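Local atomic coordinates of neurogenic locus protein delta (Drosophila melanogaster, PDB entry 7ALK), a protein that acts as a cell-surface ligand of the Notch receptor, here represented by its N-terminal C2, DSL and first EGF-like domains. Residues Ser140-Asn145 and Asp157-Cys162; Leu6-Phe11 and Asn90-Pro95. One frame throughout, in Å; residues are numbered along the deposited sequence.

Contact 1: Ser140-Asn145 and Asp157-Cys162; sequences SEWKTN and DFRVTC. With NAG (2-acetamido-2-deoxy-beta-D-glucopyranose), chain D.
The guanidinium of Arg159 lies flat on the indole of Trp142, the two planes 12° apart and their centres separated by 4.0 Å. Extended from CG to NE, the arginine also brings CD over the six-membered ring in a CH-pi contact, 3.7 Å from its centroid. Thr161 CG2 lies over the other guanidinium face, toward its rim, Glu5 takes NE in a salt bridge, and NH1 makes a weak hydrogen bond to Ser140 O. An alanine in place of Trp142 would probably leave that guanidinium without its flat support and freer to turn.

Strands 143-148 and 153-161 form a beta hairpin in the C2-like domain. Lys143 and Phe158 are its antiparallel hydrogen-bonded pair here: Lys143 N reaches Phe158 O at 3.0 Å, and Phe158 N returns a bond to Lys143 O. Their side chains share a sheet face, where Lys143 CB sits above the Phe158 ring, 3.9 Å from the ring centroid, while NZ goes on to Gln134.

Thr144 and Asp157 run side by side on the other face, and Thr144 OG1 donates to Asp157 OD1 at 2.6 Å, approaching from above the carboxylate plane. Next along, Asn145 ND2 is covalently linked to C1 of the N-acetylglucosamine.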
ATOM      1  N   SER A 140       2.568   8.287  -3.895  1.00 23.84           N
ATOM      2  CA  SER A 140       3.581   7.543  -3.160  1.00 25.98           C
ATOM      3  C   SER A 140       3.853   8.115  -1.774  1.00 27.04           C
ATOM      4  O   SER A 140       4.623   7.512  -1.019  1.00 28.90           O
ATOM      5  CB  SER A 140       4.889   7.499  -3.956  1.00 24.42           C
ATOM      6  OG  SER A 140       4.773   6.655  -5.089  1.00 24.20           O
ATOM      7  N   GLU A 141       3.250   9.246  -1.422  1.00 28.74           N
ATOM      8  CA  GLU A 141       3.480   9.863  -0.124  1.00 30.33           C
ATOM      9  C   GLU A 141       2.555   9.260   0.925  1.00 27.33           C
ATOM     10  O   GLU A 141       1.392   8.952   0.647  1.00 26.65           O
ATOM     11  CB  GLU A 141       3.282  11.380  -0.196  1.00 29.76           C
ATOM     12  CG  GLU A 141       1.843  11.844  -0.359  1.00 32.21           C
ATOM     13  CD  GLU A 141       1.657  13.297   0.037  1.00 34.75           C
ATOM     14  OE1 GLU A 141       2.497  13.818   0.801  1.00 36.79           O
ATOM     15  OE2 GLU A 141       0.675  13.920  -0.417  1.00 37.07           O
ATOM     16  N   TRP A 142       3.089   9.078   2.129  1.00 27.36           N
ATOM     17  CA  TRP A 142       2.297   8.574   3.240  1.00 24.61           C
ATOM     18  C   TRP A 142       1.533   9.712   3.902  1.00 23.40           C
ATOM     19  O   TRP A 142       2.052  10.820   4.062  1.00 24.85           O
ATOM     20  CB  TRP A 142       3.189   7.888   4.276  1.00 26.69           C
ATOM     21  CG  TRP A 142       3.882   6.652   3.791  1.00 23.53           C
ATOM     22  CD1 TRP A 142       5.127   6.573   3.242  1.00 26.47           C
ATOM     23  CD2 TRP A 142       3.377   5.311   3.833  1.00 24.02           C
ATOM     24  NE1 TRP A 142       5.426   5.270   2.931  1.00 28.64           N
ATOM     25  CE2 TRP A 142       4.368   4.475   3.284  1.00 24.48           C
ATOM     26  CE3 TRP A 142       2.182   4.737   4.277  1.00 24.64           C
ATOM     27  CZ2 TRP A 142       4.200   3.096   3.166  1.00 24.97           C
ATOM     28  CZ3 TRP A 142       2.017   3.369   4.159  1.00 22.46           C
ATOM     29  CH2 TRP A 142       3.022   2.564   3.609  1.00 23.45           C
ATOM     30  N   LYS A 143       0.291   9.434   4.284  1.00 24.95           N
ATOM     31  CA  LYS A 143      -0.501  10.350   5.093  1.00 28.71           C
ATOM     32  C   LYS A 143      -0.507   9.831   6.525  1.00 31.74           C
ATOM     33  O   LYS A 143      -0.969   8.714   6.784  1.00 31.21           O
ATOM     34  CB  LYS A 143      -1.922  10.486   4.547  1.00 26.33           C
ATOM     35  CG  LYS A 143      -1.990  11.163   3.182  1.00 33.01           C
ATOM     36  CD  LYS A 143      -3.426  11.392   2.735  1.00 30.38           C
ATOM     37  CE  LYS A 143      -4.133  12.405   3.620  1.00 34.75           C
ATOM     38  NZ  LYS A 143      -5.557  12.595   3.220  1.00 26.98           N
ATOM     39  N   THR A 144       0.019  10.632   7.445  1.00 30.81           N
ATOM     40  CA  THR A 144       0.204  10.224   8.831  1.00 32.69           C
ATOM     41  C   THR A 144      -0.879  10.842   9.704  1.00 35.18           C
ATOM     42  O   THR A 144      -1.180  12.034   9.579  1.00 35.13           O
ATOM     43  CB  THR A 144       1.589  10.638   9.333  1.00 36.02           C
ATOM     44  OG1 THR A 144       2.596   9.923   8.604  1.00 36.26           O
ATOM     45  CG2 THR A 144       1.739  10.339  10.820  1.00 38.10           C
ATOM     46  N   ASN A 145      -1.463  10.030  10.584  1.00 36.12           N
ATOM     47  CA  ASN A 145      -2.417  10.516  11.567  1.00 40.11           C
ATOM     48  C   ASN A 145      -2.147   9.839  12.904  1.00 35.11           C
ATOM     49  O   ASN A 145      -1.322   8.929  13.013  1.00 37.24           O
ATOM     50  CB  ASN A 145      -3.868  10.286  11.124  1.00 47.20           C
ATOM     51  CG  ASN A 145      -4.815  11.311  11.713  1.00 52.66           C
ATOM     52  OD1 ASN A 145      -5.285  11.169  12.842  1.00 47.10           O
ATOM     53  ND2 ASN A 145      -5.088  12.361  10.952  1.00 59.15           N
ATOM     54  N   ASP A 157       0.395   5.365   9.366  1.00 26.68           N
ATOM     55  CA  ASP A 157       0.478   5.966   8.044  1.00 27.52           C
ATOM     56  C   ASP A 157      -0.357   5.144   7.070  1.00 26.87           C
ATOM     57  O   ASP A 157      -0.483   3.924   7.217  1.00 28.56           O
ATOM     58  CB  ASP A 157       1.927   6.041   7.538  1.00 27.96           C
ATOM     59  CG  ASP A 157       2.864   6.695   8.533  1.00 30.28           C
ATOM     60  OD1 ASP A 157       2.386   7.457   9.397  1.00 33.28           O
ATOM     61  OD2 ASP A 157       4.085   6.445   8.447  1.00 29.26           O
ATOM     62  N   PHE A 158      -0.926   5.815   6.072  1.00 27.76           N
ATOM     63  CA  PHE A 158      -1.755   5.134   5.085  1.00 27.41           C
ATOM     64  C   PHE A 158      -1.578   5.800   3.729  1.00 26.54           C
ATOM     65  O   PHE A 158      -1.385   7.015   3.639  1.00 24.71           O
ATOM     66  CB  PHE A 158      -3.236   5.134   5.487  1.00 23.70           C
ATOM     67  CG  PHE A 158      -3.828   6.509   5.639  1.00 25.95           C
ATOM     68  CD1 PHE A 158      -3.678   7.218   6.820  1.00 30.26           C
ATOM     69  CD2 PHE A 158      -4.544   7.087   4.603  1.00 21.30           C
ATOM     70  CE1 PHE A 158      -4.225   8.481   6.961  1.00 31.31           C
ATOM     71  CE2 PHE A 158      -5.094   8.349   4.739  1.00 22.03           C
ATOM     72  CZ  PHE A 158      -4.934   9.046   5.918  1.00 24.46           C
ATOM     73  N   ARG A 159      -1.651   4.989   2.674  1.00 21.89           N
ATOM     74  CA  ARG A 159      -1.531   5.490   1.312  1.00 23.15           C
ATOM     75  C   ARG A 159      -2.037   4.431   0.345  1.00 21.97           C
ATOM     76  O   ARG A 159      -2.252   3.273   0.714  1.00 16.23           O
ATOM     77  CB  ARG A 159      -0.085   5.865   0.974  1.00 21.31           C
ATOM     78  CG  ARG A 159       0.817   4.662   0.762  1.00 22.43           C
ATOM     79  CD  ARG A 159       2.223   5.081   0.384  1.00 23.31           C
ATOM     80  NE  ARG A 159       3.068   3.929   0.096  1.00 22.76           N
ATOM     81  CZ  ARG A 159       4.364   4.000  -0.172  1.00 25.10           C
ATOM     82  NH1 ARG A 159       5.001   5.159  -0.202  1.00 28.99           N
ATOM     83  NH2 ARG A 159       5.038   2.880  -0.420  1.00 26.84           N
ATOM     84  N   VAL A 160      -2.226   4.848  -0.905  1.00 24.38           N
ATOM     85  CA  VAL A 160      -2.545   3.955  -2.013  1.00 21.70           C
ATOM     86  C   VAL A 160      -1.507   4.172  -3.102  1.00 22.96           C
ATOM     87  O   VAL A 160      -1.255   5.314  -3.504  1.00 23.24           O
ATOM     88  CB  VAL A 160      -3.962   4.196  -2.567  1.00 17.71           C
ATOM     89  CG1 VAL A 160      -4.377   3.044  -3.474  1.00 16.93           C
ATOM     90  CG2 VAL A 160      -4.953   4.376  -1.443  1.00 20.73           C
ATOM     91  N   THR A 161      -0.906   3.083  -3.575  1.00 23.35           N
ATOM     92  CA  THR A 161       0.090   3.137  -4.632  1.00 22.05           C
ATOM     93  C   THR A 161      -0.214   2.068  -5.669  1.00 20.09           C
ATOM     94  O   THR A 161      -0.719   0.991  -5.343  1.00 18.68           O
ATOM     95  CB  THR A 161       1.514   2.938  -4.087  1.00 22.14           C
ATOM     96  OG1 THR A 161       1.570   1.730  -3.319  1.00 22.82           O
ATOM     97  CG2 THR A 161       1.922   4.115  -3.212  1.00 23.14           C
ATOM     98  N   CYS A 162       0.097   2.375  -6.925  1.00 17.88           N
ATOM     99  CA  CYS A 162      -0.151   1.441  -8.011  1.00 20.62           C
ATOM    100  C   CYS A 162       0.876   0.314  -8.000  1.00 21.10           C
ATOM    101  O   CYS A 162       2.009   0.478  -7.536  1.00 19.86           O
ATOM    102  CB  CYS A 162      -0.118   2.157  -9.362  1.00 22.07           C
ATOM    103  SG  CYS A 162      -1.304   3.514  -9.555  1.00 33.24           S
TER
HETATM  104  C1  NAG D 302      -5.953  13.416  11.410  1.00 66.41           C
HETATM  105  C2  NAG D 302      -5.856  14.650  10.516  1.00 75.62           C
HETATM  106  C3  NAG D 302      -7.174  15.401  10.523  1.00 78.91           C
HETATM  107  C4  NAG D 302      -8.241  14.550   9.853  1.00 74.24           C
HETATM  108  C5  NAG D 302      -8.284  13.152  10.472  1.00 69.25           C
HETATM  109  C6  NAG D 302      -7.949  12.051   9.491  1.00 69.73           C
HETATM  110  C7  NAG D 302      -3.525  15.414  10.449  1.00 80.61           C
HETATM  111  C8  NAG D 302      -2.521  16.386  10.993  1.00 77.17           C
HETATM  112  N2  NAG D 302      -4.767  15.517  10.935  1.00 81.09           N
HETATM  113  O3  NAG D 302      -7.025  16.636   9.832  1.00 76.91           O
HETATM  114  O4  NAG D 302      -9.515  15.168   9.997  1.00 72.13           O
HETATM  115  O5  NAG D 302      -7.375  13.025  11.584  1.00 73.23           O
HETATM  116  O6  NAG D 302      -8.143  10.769  10.070  1.00 67.39           O
HETATM  117  O7  NAG D 302      -3.226  14.573   9.608  1.00 69.66           O

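Contact 2: Leu6-Phe11 and Asn90-Pro95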
ATOM      1  N   LEU A   6      -1.591   0.224   5.018  1.00 19.61           N
ATOM      2  CA  LEU A   6      -1.728   0.862   6.321  1.00 21.21           C
ATOM      3  C   LEU A   6      -0.583   0.385   7.203  1.00 26.18           C
ATOM      4  O   LEU A   6      -0.499  -0.805   7.525  1.00 28.84           O
ATOM      5  CB  LEU A   6      -3.078   0.538   6.964  1.00 21.27           C
ATOM      6  CG  LEU A   6      -3.216   0.908   8.444  1.00 21.91           C
ATOM      7  CD1 LEU A   6      -3.006   2.399   8.654  1.00 23.77           C
ATOM      8  CD2 LEU A   6      -4.567   0.481   8.986  1.00 18.34           C
ATOM      9  N   ARG A   7       0.295   1.310   7.587  1.00 24.14           N
ATOM     10  CA  ARG A   7       1.481   0.992   8.377  1.00 25.97           C
ATOM     11  C   ARG A   7       1.294   1.533   9.789  1.00 24.80           C
ATOM     12  O   ARG A   7       1.331   2.748  10.004  1.00 28.62           O
ATOM     13  CB  ARG A   7       2.739   1.571   7.733  1.00 27.70           C
ATOM     14  CG  ARG A   7       3.992   1.394   8.576  1.00 30.87           C
ATOM     15  CD  ARG A   7       5.231   1.875   7.838  1.00 33.59           C
ATOM     16  NE  ARG A   7       5.166   3.297   7.527  1.00 29.87           N
ATOM     17  CZ  ARG A   7       6.042   3.935   6.764  1.00 29.59           C
ATOM     18  NH1 ARG A   7       7.066   3.305   6.212  1.00 37.66           N
ATOM     19  NH2 ARG A   7       5.887   5.239   6.547  1.00 28.45           N
ATOM     20  N   LEU A   8       1.095   0.630  10.744  1.00 22.40           N
ATOM     21  CA  LEU A   8       1.024   1.026  12.141  1.00 22.24           C
ATOM     22  C   LEU A   8       2.418   1.353  12.659  1.00 25.02           C
ATOM     23  O   LEU A   8       3.390   0.658  12.353  1.00 31.12           O
ATOM     24  CB  LEU A   8       0.398  -0.090  12.976  1.00 22.04           C
ATOM     25  CG  LEU A   8      -0.836  -0.771  12.384  1.00 20.41           C
ATOM     26  CD1 LEU A   8      -1.125  -2.073  13.112  1.00 18.16           C
ATOM     27  CD2 LEU A   8      -2.038   0.156  12.439  1.00 22.10           C
ATOM     28  N   LYS A   9       2.516   2.422  13.449  1.00 26.35           N
ATOM     29  CA  LYS A   9       3.799   2.870  13.977  1.00 27.99           C
ATOM     30  C   LYS A   9       3.895   2.700  15.488  1.00 27.88           C
ATOM     31  O   LYS A   9       4.740   1.939  15.967  1.00 30.85           O
ATOM     32  CB  LYS A   9       4.055   4.332  13.581  1.00 31.91           C
ATOM     33  CG  LYS A   9       4.100   4.558  12.077  1.00 29.56           C
ATOM     34  CD  LYS A   9       4.786   5.871  11.727  1.00 34.09           C
ATOM     35  CE  LYS A   9       4.040   7.060  12.303  1.00 36.83           C
ATOM     36  NZ  LYS A   9       4.715   8.349  11.983  1.00 44.57           N
ATOM     37  N   TYR A  10       3.052   3.384  16.258  1.00 29.31           N
ATOM     38  CA  TYR A  10       3.151   3.343  17.712  1.00 28.47           C
ATOM     39  C   TYR A  10       1.765   3.322  18.335  1.00 26.13           C
ATOM     40  O   TYR A  10       0.910   4.140  17.986  1.00 35.30           O
ATOM     41  CB  TYR A  10       3.941   4.544  18.243  1.00 26.25           C
ATOM     42  CG  TYR A  10       4.442   4.372  19.659  1.00 26.81           C
ATOM     43  CD1 TYR A  10       5.665   3.764  19.914  1.00 29.95           C
ATOM     44  CD2 TYR A  10       3.695   4.822  20.740  1.00 25.28           C
ATOM     45  CE1 TYR A  10       6.130   3.606  21.206  1.00 29.51           C
ATOM     46  CE2 TYR A  10       4.153   4.669  22.036  1.00 26.35           C
ATOM     47  CZ  TYR A  10       5.370   4.060  22.263  1.00 26.49           C
ATOM     48  OH  TYR A  10       5.832   3.904  23.549  1.00 30.61           O
ATOM     49  N   PHE A  11       1.551   2.383  19.251  1.00 23.48           N
ATOM     50  CA  PHE A  11       0.373   2.358  20.106  1.00 28.94           C
ATOM     51  C   PHE A  11       0.815   2.645  21.532  1.00 29.82           C
ATOM     52  O   PHE A  11       1.732   1.995  22.041  1.00 29.51           O
ATOM     53  CB  PHE A  11      -0.347   1.010  20.027  1.00 28.55           C
ATOM     54  CG  PHE A  11      -1.626   0.962  20.815  1.00 31.91           C
ATOM     55  CD1 PHE A  11      -2.764   1.602  20.349  1.00 33.15           C
ATOM     56  CD2 PHE A  11      -1.690   0.281  22.017  1.00 28.93           C
ATOM     57  CE1 PHE A  11      -3.943   1.563  21.070  1.00 26.75           C
ATOM     58  CE2 PHE A  11      -2.868   0.236  22.743  1.00 28.52           C
ATOM     59  CZ  PHE A  11      -3.996   0.878  22.267  1.00 22.80           C
ATOM     60  N   ASN A  90       4.034  -5.725   8.197  1.00 28.05           N
ATOM     61  CA  ASN A  90       3.797  -4.295   8.373  1.00 22.66           C
ATOM     62  C   ASN A  90       4.612  -3.582   7.304  1.00 25.51           C
ATOM     63  O   ASN A  90       5.844  -3.772   7.243  1.00 29.57           O
ATOM     64  CB  ASN A  90       4.201  -3.840   9.779  1.00 23.77           C
ATOM     65  CG  ASN A  90       3.592  -2.506  10.164  1.00 25.65           C
ATOM     66  OD1 ASN A  90       2.721  -1.981   9.473  1.00 22.31           O
ATOM     67  ND2 ASN A  90       4.049  -1.951  11.281  1.00 27.76           N
ATOM     68  N   PRO A  91       3.994  -2.757   6.440  1.00 28.25           N
ATOM     69  CA  PRO A  91       2.580  -2.363   6.386  1.00 30.29           C
ATOM     70  C   PRO A  91       1.619  -3.471   5.960  1.00 28.14           C
ATOM     71  O   PRO A  91       2.023  -4.441   5.317  1.00 28.14           O
ATOM     72  CB  PRO A  91       2.570  -1.234   5.343  1.00 27.26           C
ATOM     73  CG  PRO A  91       3.993  -0.794   5.219  1.00 26.22           C
ATOM     74  CD  PRO A  91       4.795  -2.029   5.442  1.00 24.35           C
ATOM     75  N   ILE A  92       0.350  -3.312   6.326  1.00 24.56           N
ATOM     76  CA  ILE A  92      -0.708  -4.231   5.923  1.00 23.83           C
ATOM     77  C   ILE A  92      -1.237  -3.784   4.567  1.00 20.61           C
ATOM     78  O   ILE A  92      -1.528  -2.600   4.365  1.00 26.16           O
ATOM     79  CB  ILE A  92      -1.831  -4.266   6.972  1.00 16.58           C
ATOM     80  CG1 ILE A  92      -1.246  -4.468   8.371  1.00 17.03           C
ATOM     81  CG2 ILE A  92      -2.830  -5.363   6.649  1.00 15.40           C
ATOM     82  CD1 ILE A  92      -2.279  -4.440   9.474  1.00 17.85           C
ATOM     83  N   GLN A  93      -1.369  -4.727   3.637  1.00 18.29           N
ATOM     84  CA  GLN A  93      -1.724  -4.423   2.257  1.00 18.13           C
ATOM     85  C   GLN A  93      -3.090  -4.999   1.916  1.00 19.72           C
ATOM     86  O   GLN A  93      -3.329  -6.197   2.101  1.00 18.20           O
ATOM     87  CB  GLN A  93      -0.675  -4.971   1.289  1.00 25.70           C
ATOM     88  CG  GLN A  93       0.684  -4.305   1.402  1.00 31.91           C
ATOM     89  CD  GLN A  93       1.601  -4.664   0.252  1.00 37.05           C
ATOM     90  OE1 GLN A  93       1.225  -5.421  -0.643  1.00 36.11           O
ATOM     91  NE2 GLN A  93       2.812  -4.119   0.267  1.00 44.82           N
ATOM     92  N   PHE A  94      -3.978  -4.142   1.409  1.00 22.39           N
ATOM     93  CA  PHE A  94      -5.267  -4.559   0.865  1.00 18.22           C
ATOM     94  C   PHE A  94      -5.269  -4.310  -0.637  1.00 20.20           C
ATOM     95  O   PHE A  94      -5.521  -3.177  -1.078  1.00 20.27           O
ATOM     96  CB  PHE A  94      -6.420  -3.803   1.534  1.00 16.93           C
ATOM     97  CG  PHE A  94      -6.397  -3.856   3.034  1.00 19.58           C
ATOM     98  CD1 PHE A  94      -5.682  -2.924   3.768  1.00 16.81           C
ATOM     99  CD2 PHE A  94      -7.105  -4.834   3.712  1.00 18.94           C
ATOM    100  CE1 PHE A  94      -5.668  -2.973   5.149  1.00 13.83           C
ATOM    101  CE2 PHE A  94      -7.095  -4.888   5.090  1.00 14.88           C
ATOM    102  CZ  PHE A  94      -6.375  -3.957   5.810  1.00 11.27           C
ATOM    103  N   PRO A  95      -4.995  -5.316  -1.461  1.00 18.93           N
ATOM    104  CA  PRO A  95      -4.924  -5.092  -2.906  1.00 21.61           C
ATOM    105  C   PRO A  95      -6.304  -5.047  -3.546  1.00 18.03           C
ATOM    106  O   PRO A  95      -7.303  -5.493  -2.981  1.00 17.59           O
ATOM    107  CB  PRO A  95      -4.126  -6.301  -3.404  1.00 19.36           C
ATOM    108  CG  PRO A  95      -4.498  -7.385  -2.449  1.00 15.70           C
ATOM    109  CD  PRO A  95      -4.708  -6.716  -1.106  1.00 19.52           C
TER
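Leu6 and Ile92 pair through their backbones as an antiparallel hydrogen-bonded pair, joining strand 3-12 to strand 92-95 in one sheet of the C2-like beta sandwich. Leu6 N donates to Ile92 O at 2.9 Å, and Ile92 N returns a bond of the same length to Leu6 O.

Beyond this pair the main chain gives way to a side chain. Pro91, which follows a cis peptide bond, has no N-H to offer, and the carboxamide of Asn90 serves Leu8 instead. CG of Asn90 stands anti to the backbone N (chi1 -162°), which carries the carboxamide toward strand 3-12; there Asn90 ND2 donates to Leu8 O, 2.9 Å away and nearly straight at 167°. Its OD1 accepts only weakly from Leu8 N, at 3.3 Å. ND2 has a second, weak acceptor in Leu77 O.

Arg7 lies alongside Pro91, pointing the same way, while its NH2 finds an acid in Asp157. On the opposite face of the strand, Leu6 and Ile92 both pack on Val45 of strand 40-48, in the other sheet, and Leu8 reaches Ile92 only loosely. Pro91 CB and Pro91 CG both rest 3.7 Å from Arg7 CB.

In the fold
Strand 3-12 runs between strands 92-95 and 153-161, so contacts 1 and 2 are successive parts of one antiparallel sheet, their centres about 10 Å apart. Asp157 links the two: its OD2 forms a salt bridge with Arg7 NH2 at 2.9 Å, while OD1, already holding Thr144, has a long, weak ion pair with Lys9 NZ. Arg7 also makes a cation-pi contact with Trp142, its NH2 lying 3.6 Å from Trp142 CD1, and Pro91 touches the same indole. Both contacts lie in the C2 domain, described as phospholipid-binding, though no lipid is bound in this model. The sugar on Asn145 is an attached glycan on strand 143-148, which flanks strand 153-161 on the side away from strand 3-12.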